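Local coordinates for protein GH86A beta-porphyranase (PDB 4AW7) that hydrolyses the sulfated red-seaweed polysaccharide porphyran at its beta-D-galactose-(1->4)-alpha-L-galactose-6-sulfate linkages, releasing mainly disaccharides, at residues E146-A151 / N209-M214; R424-N429 / I434-Q439. All blocks are in the same frame, centred on the assembly; numbering follows the deposited sequence.

Contact 1 (E146-A151 / N209-M214). With GAL (beta-D-galactopyranose), chain D; GLA (alpha-D-galactopyranose), chain B.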
ATOM      1  N   GLU A 146       5.730  12.036  -7.569  1.00  8.16           N
ATOM      2  CA  GLU A 146       4.697  13.059  -7.321  0.50  8.49           C
ATOM      3  C   GLU A 146       4.664  14.167  -8.381  1.00  8.12           C
ATOM      4  O   GLU A 146       4.794  15.354  -8.097  1.00  9.13           O
ATOM      5  CB  GLU A 146       4.826  13.593  -5.917  0.50  9.38           C
ATOM      6  CG  GLU A 146       4.732  12.448  -4.906  0.50  8.72           C
ATOM      7  CD  GLU A 146       4.619  12.915  -3.507  0.50  9.33           C
ATOM      8  OE1 GLU A 146       4.836  14.107  -3.237  0.50 13.33           O
ATOM      9  OE2 GLU A 146       4.325  12.055  -2.643  0.50 10.80           O
ATOM     10  N   PRO A 147       4.411  13.752  -9.630  1.00  7.99           N
ATOM     11  CA  PRO A 147       4.613  14.713 -10.705  1.00  8.71           C
ATOM     12  C   PRO A 147       3.570  15.810 -10.779  1.00  7.89           C
ATOM     13  O   PRO A 147       3.925  16.959 -11.041  1.00  9.21           O
ATOM     14  CB  PRO A 147       4.557  13.838 -11.978  1.00  9.09           C
ATOM     15  CG  PRO A 147       3.734  12.620 -11.580  1.00  9.37           C
ATOM     16  CD  PRO A 147       4.116  12.400 -10.142  1.00  8.21           C
ATOM     17  N   PHE A 148       2.299  15.447 -10.632  1.00  8.62           N
ATOM     18  CA  PHE A 148       1.241  16.397 -10.946  1.00  9.63           C
ATOM     19  C   PHE A 148       1.176  17.555  -9.950  1.00  9.54           C
ATOM     20  O   PHE A 148       0.812  18.672 -10.330  1.00 11.25           O
ATOM     21  CB  PHE A 148      -0.118  15.696 -10.981  1.00 10.20           C
ATOM     22  CG  PHE A 148      -0.284  14.598 -12.013  1.00  9.36           C
ATOM     23  CD1 PHE A 148       0.488  14.559 -13.164  1.00 10.38           C
ATOM     24  CD2 PHE A 148      -1.202  13.601 -11.829  1.00  9.87           C
ATOM     25  CE1 PHE A 148       0.299  13.600 -14.096  1.00 11.34           C
ATOM     26  CE2 PHE A 148      -1.388  12.609 -12.739  1.00 10.46           C
ATOM     27  CZ  PHE A 148      -0.645  12.593 -13.893  1.00 11.26           C
ATOM     28  N   VAL A 149       1.584  17.346  -8.702  1.00 10.40           N
ATOM     29  CA  VAL A 149       1.564  18.445  -7.753  1.00 12.60           C
ATOM     30  C   VAL A 149       2.618  19.488  -8.131  1.00 11.22           C
ATOM     31  O   VAL A 149       2.543  20.619  -7.647  1.00 12.54           O
ATOM     32  CB  VAL A 149       1.650  17.974  -6.313  1.00 14.40           C
ATOM     33  CG1 VAL A 149       0.361  17.115  -5.904  1.00 19.15           C
ATOM     34  CG2 VAL A 149       2.972  17.335  -6.061  1.00 14.59           C
ATOM     35  N   HIS A 150       3.584  19.136  -8.981  1.00 10.27           N
ATOM     36  CA  HIS A 150       4.607  20.045  -9.488  1.00 10.76           C
ATOM     37  C   HIS A 150       4.308  20.661 -10.860  1.00 10.11           C
ATOM     38  O   HIS A 150       5.130  21.412 -11.362  1.00 11.18           O
ATOM     39  CB  HIS A 150       5.980  19.341  -9.519  1.00 11.45           C
ATOM     40  CG  HIS A 150       6.492  19.056  -8.157  1.00 12.60           C
ATOM     41  ND1 HIS A 150       7.165  20.002  -7.430  1.00 15.52           N
ATOM     42  CD2 HIS A 150       6.330  17.991  -7.346  1.00 12.53           C
ATOM     43  CE1 HIS A 150       7.453  19.506  -6.238  1.00 16.00           C
ATOM     44  NE2 HIS A 150       6.932  18.294  -6.151  1.00 15.44           N
ATOM     45  N   ALA A 151       3.144  20.373 -11.423  1.00  9.64           N
ATOM     46  CA  ALA A 151       2.847  20.791 -12.794  1.00  9.71           C
ATOM     47  C   ALA A 151       2.763  22.293 -12.995  1.00 10.75           C
ATOM     48  O   ALA A 151       2.781  22.756 -14.135  1.00 11.11           O
ATOM     49  CB  ALA A 151       1.569  20.128 -13.292  1.00 11.18           C
ATOM     50  N   ASN A 209     -10.943  12.002 -12.512  1.00  8.87           N
ATOM     51  CA  ASN A 209     -11.039  12.009 -13.949  1.00  9.90           C
ATOM     52  C   ASN A 209      -9.828  12.595 -14.630  1.00  9.75           C
ATOM     53  O   ASN A 209      -9.395  12.083 -15.683  1.00 11.65           O
ATOM     54  CB  ASN A 209     -12.275  12.788 -14.429  1.00 11.05           C
ATOM     55  CG  ASN A 209     -13.577  12.080 -14.184  1.00 12.93           C
ATOM     56  OD1 ASN A 209     -13.626  10.864 -14.044  1.00 13.33           O
ATOM     57  ND2 ASN A 209     -14.673  12.853 -14.151  1.00 15.93           N
ATOM     58  N   THR A 210      -9.234  13.619 -14.031  1.00  9.21           N
ATOM     59  CA  THR A 210      -8.184  14.375 -14.689  1.00  9.81           C
ATOM     60  C   THR A 210      -6.765  14.015 -14.241  1.00  9.99           C
ATOM     61  O   THR A 210      -5.802  14.452 -14.855  1.00 11.08           O
ATOM     62  CB  THR A 210      -8.434  15.893 -14.513  1.00 10.26           C
ATOM     63  OG1 THR A 210      -8.472  16.216 -13.114  1.00 10.46           O
ATOM     64  CG2 THR A 210      -9.721  16.326 -15.198  1.00 11.82           C
ATOM     65  N   ARG A 211      -6.650  13.178 -13.189  1.00  9.48           N
ATOM     66  CA  ARG A 211      -5.358  12.720 -12.705  1.00  9.79           C
ATOM     67  C   ARG A 211      -5.255  11.214 -12.955  1.00  9.45           C
ATOM     68  O   ARG A 211      -4.786  10.814 -14.003  1.00  9.58           O
ATOM     69  CB  ARG A 211      -5.117  13.164 -11.243  1.00  9.80           C
ATOM     70  CG  ARG A 211      -4.597  14.580 -11.078  1.00 10.08           C
ATOM     71  CD  ARG A 211      -5.594  15.664 -11.408  1.00 10.92           C
ATOM     72  NE  ARG A 211      -5.083  16.970 -10.999  1.00 10.72           N
ATOM     73  CZ  ARG A 211      -5.700  18.118 -11.218  1.00 12.23           C
ATOM     74  NH1 ARG A 211      -6.818  18.164 -11.900  1.00 13.53           N
ATOM     75  NH2 ARG A 211      -5.204  19.223 -10.714  1.00 13.11           N
ATOM     76  N   MET A 212      -5.700  10.373 -12.019  1.00  8.33           N
ATOM     77  CA  MET A 212      -5.459   8.947 -12.168  1.00  8.36           C
ATOM     78  C   MET A 212      -6.212   8.318 -13.324  1.00  8.22           C
ATOM     79  O   MET A 212      -5.655   7.453 -13.988  1.00  9.46           O
ATOM     80  CB  MET A 212      -5.713   8.205 -10.846  1.00  8.58           C
ATOM     81  CG  MET A 212      -5.523   6.714 -10.905  1.00  9.34           C
ATOM     82  SD  MET A 212      -3.850   6.122 -11.326  1.00  9.71           S
ATOM     83  CE  MET A 212      -3.032   6.125  -9.697  1.00  9.39           C
ATOM     84  N   LYS A 213      -7.457   8.691 -13.576  1.00  8.92           N
ATOM     85  CA  LYS A 213      -8.151   8.123 -14.750  1.00  9.76           C
ATOM     86  C   LYS A 213      -7.405   8.463 -16.018  1.00  9.79           C
ATOM     87  O   LYS A 213      -7.193   7.595 -16.882  1.00  9.84           O
ATOM     88  CB  LYS A 213      -9.577   8.621 -14.847  1.00 10.36           C
ATOM     89  CG  LYS A 213     -10.365   7.881 -15.887  1.00 13.73           C
ATOM     90  CD  LYS A 213     -11.791   8.437 -16.092  1.00 16.02           C
ATOM     91  CE  LYS A 213     -12.495   7.820 -17.274  1.00 22.24           C
ATOM     92  NZ  LYS A 213     -11.930   8.354 -18.520  1.00 22.98           N
ATOM     93  N   MET A 214      -6.988   9.731 -16.129  1.00  9.46           N
ATOM     94  CA  MET A 214      -6.258  10.170 -17.300  1.00 10.32           C
ATOM     95  C   MET A 214      -4.952   9.398 -17.449  1.00  9.84           C
ATOM     96  O   MET A 214      -4.602   8.965 -18.550  1.00 10.45           O
ATOM     97  CB  MET A 214      -6.031  11.678 -17.223  1.00 10.55           C
ATOM     98  CG  MET A 214      -5.319  12.285 -18.447  1.00 12.21           C
ATOM     99  SD  MET A 214      -3.539  12.259 -18.372  1.00 13.35           S
ATOM    100  CE  MET A 214      -3.257  13.654 -17.249  1.00 14.99           C
TER
HETATM  101  C1  GAL D1609       6.045  12.537  -0.632  0.50 15.36           C
HETATM  102  C2  GAL D1609       7.492  12.748  -1.118  0.50 14.63           C
HETATM  103  C3  GAL D1609       8.488  12.498  -0.001  0.50 14.63           C
HETATM  104  C4  GAL D1609       8.078  13.166   1.288  0.50 17.67           C
HETATM  105  C5  GAL D1609       6.647  12.734   1.653  0.50 20.35           C
HETATM  106  C6  GAL D1609       6.322  13.166   3.130  0.50 23.95           C
HETATM  107  O1  GAL D1609       5.143  12.850  -1.766  0.50 15.41           O
HETATM  108  O2  GAL D1609       7.748  11.906  -2.288  0.50 11.88           O
HETATM  109  O3  GAL D1609       9.745  13.046  -0.296  0.50 13.68           O
HETATM  110  O4  GAL D1609       8.154  14.598   1.146  0.50 19.21           O
HETATM  111  O5  GAL D1609       5.781  13.268   0.551  0.50 20.39           O
HETATM  112  O6  GAL D1609       6.697  12.039   4.037  0.50 24.77           O
HETATM  113  C1  GLA B   1       6.045  12.537  -0.632  0.50 15.36           C
HETATM  114  C2  GLA B   1       7.492  12.748  -1.118  0.50 14.63           C
HETATM  115  C3  GLA B   1       8.488  12.498  -0.001  0.50 14.63           C
HETATM  116  C4  GLA B   1       8.078  13.166   1.288  0.50 17.67           C
HETATM  117  C5  GLA B   1       6.647  12.734   1.653  0.50 20.35           C
HETATM  118  C6  GLA B   1       6.322  13.166   3.130  0.50 23.95           C
HETATM  119  O1  GLA B   1       5.615  11.245  -0.541  0.50 22.32           O
HETATM  120  O2  GLA B   1       7.748  11.906  -2.288  0.50 11.88           O
HETATM  121  O3  GLA B   1       9.745  13.046  -0.296  0.50 13.68           O
HETATM  122  O4  GLA B   1       8.154  14.598   1.146  0.50 19.21           O
HETATM  123  O5  GLA B   1       5.781  13.268   0.551  0.50 20.39           O
HETATM  124  O6  GLA B   1       6.697  12.039   4.037  0.50 24.77           O
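F148 and R211 carry this contact, the phenyl ring lying against the aliphatic base of the arginine. At the start of 146-151, E146, inferred to be the proton donor, reaches the galactose at the cleavage subsite on a chain extended beyond CG. Its OE2 is hydrogen-bonded to H229; the bonding-range separation from the sugar O1 is doubtful, since the residue has two conformers and the sugar two anomers. P147 suits the turn that follows because its ring holds phi near the value needed there (-73°). P147 O accepts the N of H150 at 3.0 Å, starting a short 3-10 segment. F148 points toward 209-214: with CG anti to its carbonyl carbon (chi1 -61°), its CD2 lies 3.6 Å from R211 CG, while CZ approaches M214 CE at 4.4 Å. The arginine bends at chi2 (70°), turning its polar end back so that NH1 donates to T210 OG1 at 2.8 Å, in the guanidinium plane. Arginine suits this partly exposed place, setting an apolar stem against the ring while keeping a charged end. A serine in its place would probably lose the CG contact with the F148 ring and leave T210 OG1 without this donor. R211 joins helix 206-210 to helix 212-219, and helix 160-179 receives both F148 and M214 on V168; the F148 ring also meets that of Y193, a potassium ligand on strand 189-195.

Contact 2 (R424-N429 / I434-Q439)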
ATOM      1  N   ARG A 424       4.228  -9.890  21.571  1.00 10.47           N
ATOM      2  CA  ARG A 424       4.899  -8.641  21.228  1.00 10.44           C
ATOM      3  C   ARG A 424       3.868  -7.532  21.111  1.00  9.49           C
ATOM      4  O   ARG A 424       2.822  -7.706  20.518  1.00 10.12           O
ATOM      5  CB  ARG A 424       5.600  -8.788  19.886  1.00 10.23           C
ATOM      6  CG  ARG A 424       6.542  -9.997  19.749  1.00 10.36           C
ATOM      7  CD  ARG A 424       7.050 -10.108  18.340  1.00 11.19           C
ATOM      8  NE  ARG A 424       7.908 -11.259  18.156  1.00 11.58           N
ATOM      9  CZ  ARG A 424       8.425 -11.599  16.983  1.00 11.39           C
ATOM     10  NH1 ARG A 424       8.172 -10.860  15.915  1.00 11.20           N
ATOM     11  NH2 ARG A 424       9.154 -12.685  16.844  1.00 13.62           N
ATOM     12  N   SER A 425       4.190  -6.371  21.655  1.00 10.90           N
ATOM     13  CA  SER A 425       3.307  -5.217  21.629  1.00 10.76           C
ATOM     14  C   SER A 425       4.084  -3.966  21.274  1.00 10.93           C
ATOM     15  O   SER A 425       5.072  -3.671  21.922  1.00 12.46           O
ATOM     16  CB  SER A 425       2.667  -5.019  22.989  1.00 11.40           C
ATOM     17  OG  SER A 425       1.957  -3.820  23.034  1.00 14.71           O
ATOM     18  N   LEU A 426       3.586  -3.224  20.298  1.00 11.12           N
ATOM     19  CA  LEU A 426       4.137  -1.940  19.905  1.00 10.92           C
ATOM     20  C   LEU A 426       3.031  -0.900  20.018  1.00 10.24           C
ATOM     21  O   LEU A 426       2.059  -0.895  19.245  1.00 10.97           O
ATOM     22  CB  LEU A 426       4.711  -1.986  18.494  1.00 10.32           C
ATOM     23  CG  LEU A 426       5.592  -0.798  18.084  1.00 11.13           C
ATOM     24  CD1 LEU A 426       6.284  -1.137  16.774  1.00 12.46           C
ATOM     25  CD2 LEU A 426       4.832   0.531  18.010  1.00 12.49           C
ATOM     26  N   TYR A 427       3.158  -0.028  21.016  1.00 12.01           N
ATOM     27  CA  TYR A 427       2.185   1.019  21.277  1.00 11.27           C
ATOM     28  C   TYR A 427       2.845   2.361  20.994  1.00 11.30           C
ATOM     29  O   TYR A 427       3.891   2.650  21.529  1.00 12.07           O
ATOM     30  CB  TYR A 427       1.689   0.959  22.733  1.00 12.26           C
ATOM     31  CG  TYR A 427       0.841   2.156  23.127  1.00 12.22           C
ATOM     32  CD1 TYR A 427      -0.175   2.600  22.316  1.00 13.28           C
ATOM     33  CD2 TYR A 427       1.045   2.848  24.323  1.00 15.17           C
ATOM     34  CE1 TYR A 427      -0.976   3.687  22.640  1.00 14.07           C
ATOM     35  CE2 TYR A 427       0.223   3.950  24.652  1.00 12.52           C
ATOM     36  CZ  TYR A 427      -0.752   4.369  23.792  1.00 14.18           C
ATOM     37  OH  TYR A 427      -1.552   5.454  24.151  1.00 17.44           O
ATOM     38  N   VAL A 428       2.233   3.144  20.122  1.00 10.83           N
ATOM     39  CA  VAL A 428       2.710   4.481  19.788  1.00 11.90           C
ATOM     40  C   VAL A 428       1.811   5.485  20.490  1.00 12.57           C
ATOM     41  O   VAL A 428       0.645   5.624  20.181  1.00 13.68           O
ATOM     42  CB  VAL A 428       2.722   4.745  18.270  1.00 11.81           C
ATOM     43  CG1 VAL A 428       3.316   6.117  17.971  1.00 13.55           C
ATOM     44  CG2 VAL A 428       3.502   3.665  17.523  1.00 12.92           C
ATOM     45  N   ASN A 429       2.378   6.186  21.456  1.00 14.55           N
ATOM     46  CA  ASN A 429       1.659   7.276  22.135  1.00 15.45           C
ATOM     47  C   ASN A 429       2.184   8.605  21.608  1.00 16.01           C
ATOM     48  O   ASN A 429       3.402   8.787  21.499  1.00 16.03           O
ATOM     49  CB  ASN A 429       1.875   7.139  23.631  1.00 16.15           C
ATOM     50  CG  ASN A 429       1.182   8.232  24.406  1.00 16.52           C
ATOM     51  OD1 ASN A 429       1.773   9.284  24.627  1.00 18.90           O
ATOM     52  ND2 ASN A 429      -0.098   8.040  24.712  1.00 17.35           N
ATOM     53  N   ILE A 434       7.264   5.462  21.475  1.00 14.76           N
ATOM     54  CA  ILE A 434       7.009   4.035  21.318  1.00 15.00           C
ATOM     55  C   ILE A 434       7.277   3.275  22.597  1.00 15.04           C
ATOM     56  O   ILE A 434       8.339   3.416  23.195  1.00 16.29           O
ATOM     57  CB  ILE A 434       7.865   3.449  20.159  1.00 14.93           C
ATOM     58  CG1 ILE A 434       7.340   4.039  18.838  1.00 16.44           C
ATOM     59  CG2 ILE A 434       7.799   1.914  20.159  1.00 15.74           C
ATOM     60  CD1 ILE A 434       8.246   3.738  17.631  1.00 20.17           C
ATOM     61  N   GLU A 435       6.315   2.431  22.974  1.00 14.82           N
ATOM     62  CA  GLU A 435       6.501   1.442  24.049  1.00 15.72           C
ATOM     63  C   GLU A 435       6.423   0.053  23.414  1.00 14.57           C
ATOM     64  O   GLU A 435       5.344  -0.359  22.933  1.00 15.47           O
ATOM     65  CB  GLU A 435       5.438   1.580  25.158  1.00 17.21           C
ATOM     66  CG  GLU A 435       5.592   0.605  26.334  1.00 22.76           C
ATOM     67  CD  GLU A 435       6.800   0.919  27.211  1.00 26.90           C
ATOM     68  OE1 GLU A 435       7.341   2.054  27.124  1.00 28.35           O
ATOM     69  OE2 GLU A 435       7.209   0.024  27.988  1.00 31.11           O
ATOM     70  N   TYR A 436       7.556  -0.621  23.363  1.00 13.84           N
ATOM     71  CA  TYR A 436       7.666  -1.953  22.786  1.00 13.80           C
ATOM     72  C   TYR A 436       7.983  -2.939  23.880  1.00 13.95           C
ATOM     73  O   TYR A 436       8.969  -2.772  24.608  1.00 15.71           O
ATOM     74  CB  TYR A 436       8.754  -2.009  21.694  1.00 14.18           C
ATOM     75  CG  TYR A 436       8.796  -3.378  21.063  1.00 13.68           C
ATOM     76  CD1 TYR A 436       7.871  -3.733  20.098  1.00 12.82           C
ATOM     77  CD2 TYR A 436       9.700  -4.338  21.476  1.00 14.42           C
ATOM     78  CE1 TYR A 436       7.859  -4.969  19.568  1.00 12.62           C
ATOM     79  CE2 TYR A 436       9.711  -5.604  20.925  1.00 13.63           C
ATOM     80  CZ  TYR A 436       8.764  -5.916  19.961  1.00 13.14           C
ATOM     81  OH  TYR A 436       8.699  -7.168  19.400  1.00 14.17           O
ATOM     82  N   THR A 437       7.187  -3.994  23.968  1.00 13.85           N
ATOM     83  CA  THR A 437       7.401  -5.068  24.947  1.00 13.97           C
ATOM     84  C   THR A 437       7.282  -6.442  24.302  1.00 13.72           C
ATOM     85  O   THR A 437       6.559  -6.626  23.305  1.00 12.73           O
ATOM     86  CB  THR A 437       6.411  -4.953  26.129  1.00 15.16           C
ATOM     87  OG1 THR A 437       5.070  -5.099  25.642  1.00 17.33           O
ATOM     88  CG2 THR A 437       6.545  -3.598  26.861  1.00 18.22           C
ATOM     89  N   GLU A 438       8.002  -7.413  24.881  1.00 14.70           N
ATOM     90  CA  GLU A 438       7.884  -8.823  24.534  1.00 15.30           C
ATOM     91  C   GLU A 438       7.723  -9.552  25.863  1.00 15.72           C
ATOM     92  O   GLU A 438       8.550  -9.378  26.771  1.00 18.04           O
ATOM     93  CB  GLU A 438       9.131  -9.305  23.810  1.00 17.08           C
ATOM     94  CG  GLU A 438       9.127 -10.743  23.311  1.00 21.97           C
ATOM     95  CD  GLU A 438      10.293 -11.038  22.371  1.00 29.66           C
ATOM     96  OE1 GLU A 438      11.228 -10.239  22.329  1.00 35.27           O
ATOM     97  OE2 GLU A 438      10.272 -12.056  21.659  1.00 36.39           O
ATOM     98  N   GLN A 439       6.650 -10.324  25.982  1.00 14.84           N
ATOM     99  CA  GLN A 439       6.297 -11.038  27.215  1.00 16.24           C
ATOM    100  C   GLN A 439       5.927 -12.478  26.923  1.00 15.53           C
ATOM    101  O   GLN A 439       5.167 -12.783  26.001  1.00 16.46           O
ATOM    102  CB  GLN A 439       5.091 -10.351  27.856  1.00 16.61           C
ATOM    103  CG  GLN A 439       5.408  -8.912  28.236  1.00 19.79           C
ATOM    104  CD  GLN A 439       4.188  -8.101  28.559  1.00 21.79           C
ATOM    105  OE1 GLN A 439       3.065  -8.559  28.382  1.00 23.72           O
ATOM    106  NE2 GLN A 439       4.402  -6.863  29.066  1.00 24.01           N
TER
HETATM  107  O   HOH W   1       8.668 -13.159  20.069  1.00 29.48           O
HETATM  108  O   HOH W   2       3.571  -1.996  24.276  1.00 22.37           O
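Y436 holds its CG anti to the backbone N (chi1 -177°), which carries the ring across to the neighbouring strand, while R424, with CG anti to its carbonyl carbon (chi1 -52°) and extended as far as NE, runs beside it in the same direction. The phenol end thus lies along the arginine's methylenes, OH being 3.5 Å from R424 CB. L426 CB meets the same ring at its edge, near the ring plane, 4.0 Å from Y436 CD1. A tyrosine suits this spot because its ring edge reaches L426 while its hydroxyl end reaches the methylenes of R424. R424 and E438 stop short of a salt bridge: a water takes the N-H of NE at 2.8 Å and donates to E438 OE2. The arginine's NH1 instead donates to the backbone O of L364 and of K366.

The segments are the two arms of an antiparallel beta hairpin in the first beta-sandwich domain, and strand 421-429 pairs on its other side with strand 454-462. S425 with T437 and Y427 with E435 are the hydrogen-bonded pairs, the straightest of the four cross-strand bonds being E435 N to Y427 O (2.8 Å, 174° at the hydrogen). L426, V428 and I434 share a face with Y436. Beta-branched V428 and I434 suit extended backbone, and I434 puts CG2 3.9 Å from L426 CD2 and CG1 4.1 Å from V428 CG2. Helices 359-365 and 293-305 cover them through Y360 and V294. On the other face S425 CB lies 3.6 Å from T437 OG1, a fit for two small residues; S425 OG bonds Q454 and shares a water with E435 O. Next along that face, N429 ND2 donates to Y427 OH at 3.0 Å, in its own amide plane.

Contact 1 comes first along the chain, in the (beta/alpha)8 catalytic barrel, and contact 2 follows in the first beta-sandwich domain. Their centres are 39 Å apart, on opposite sides of the chain's centre, with nearest atoms about 21 Å apart, and they share no sheet. Each nevertheless lies where barrel helices meet beta-rich parts. Near contact 1, N209 and K213 touch strand 469-484 of the five-stranded sheet; at contact 2 the apolar face of the hairpin packs on helix 293-305, which precedes the barrel strand 311-316. Only contact 1 reaches the sugar site, through E146 just beyond strand 136-142, whereas the hairpin of contact 2 meets that helix away from the substrate.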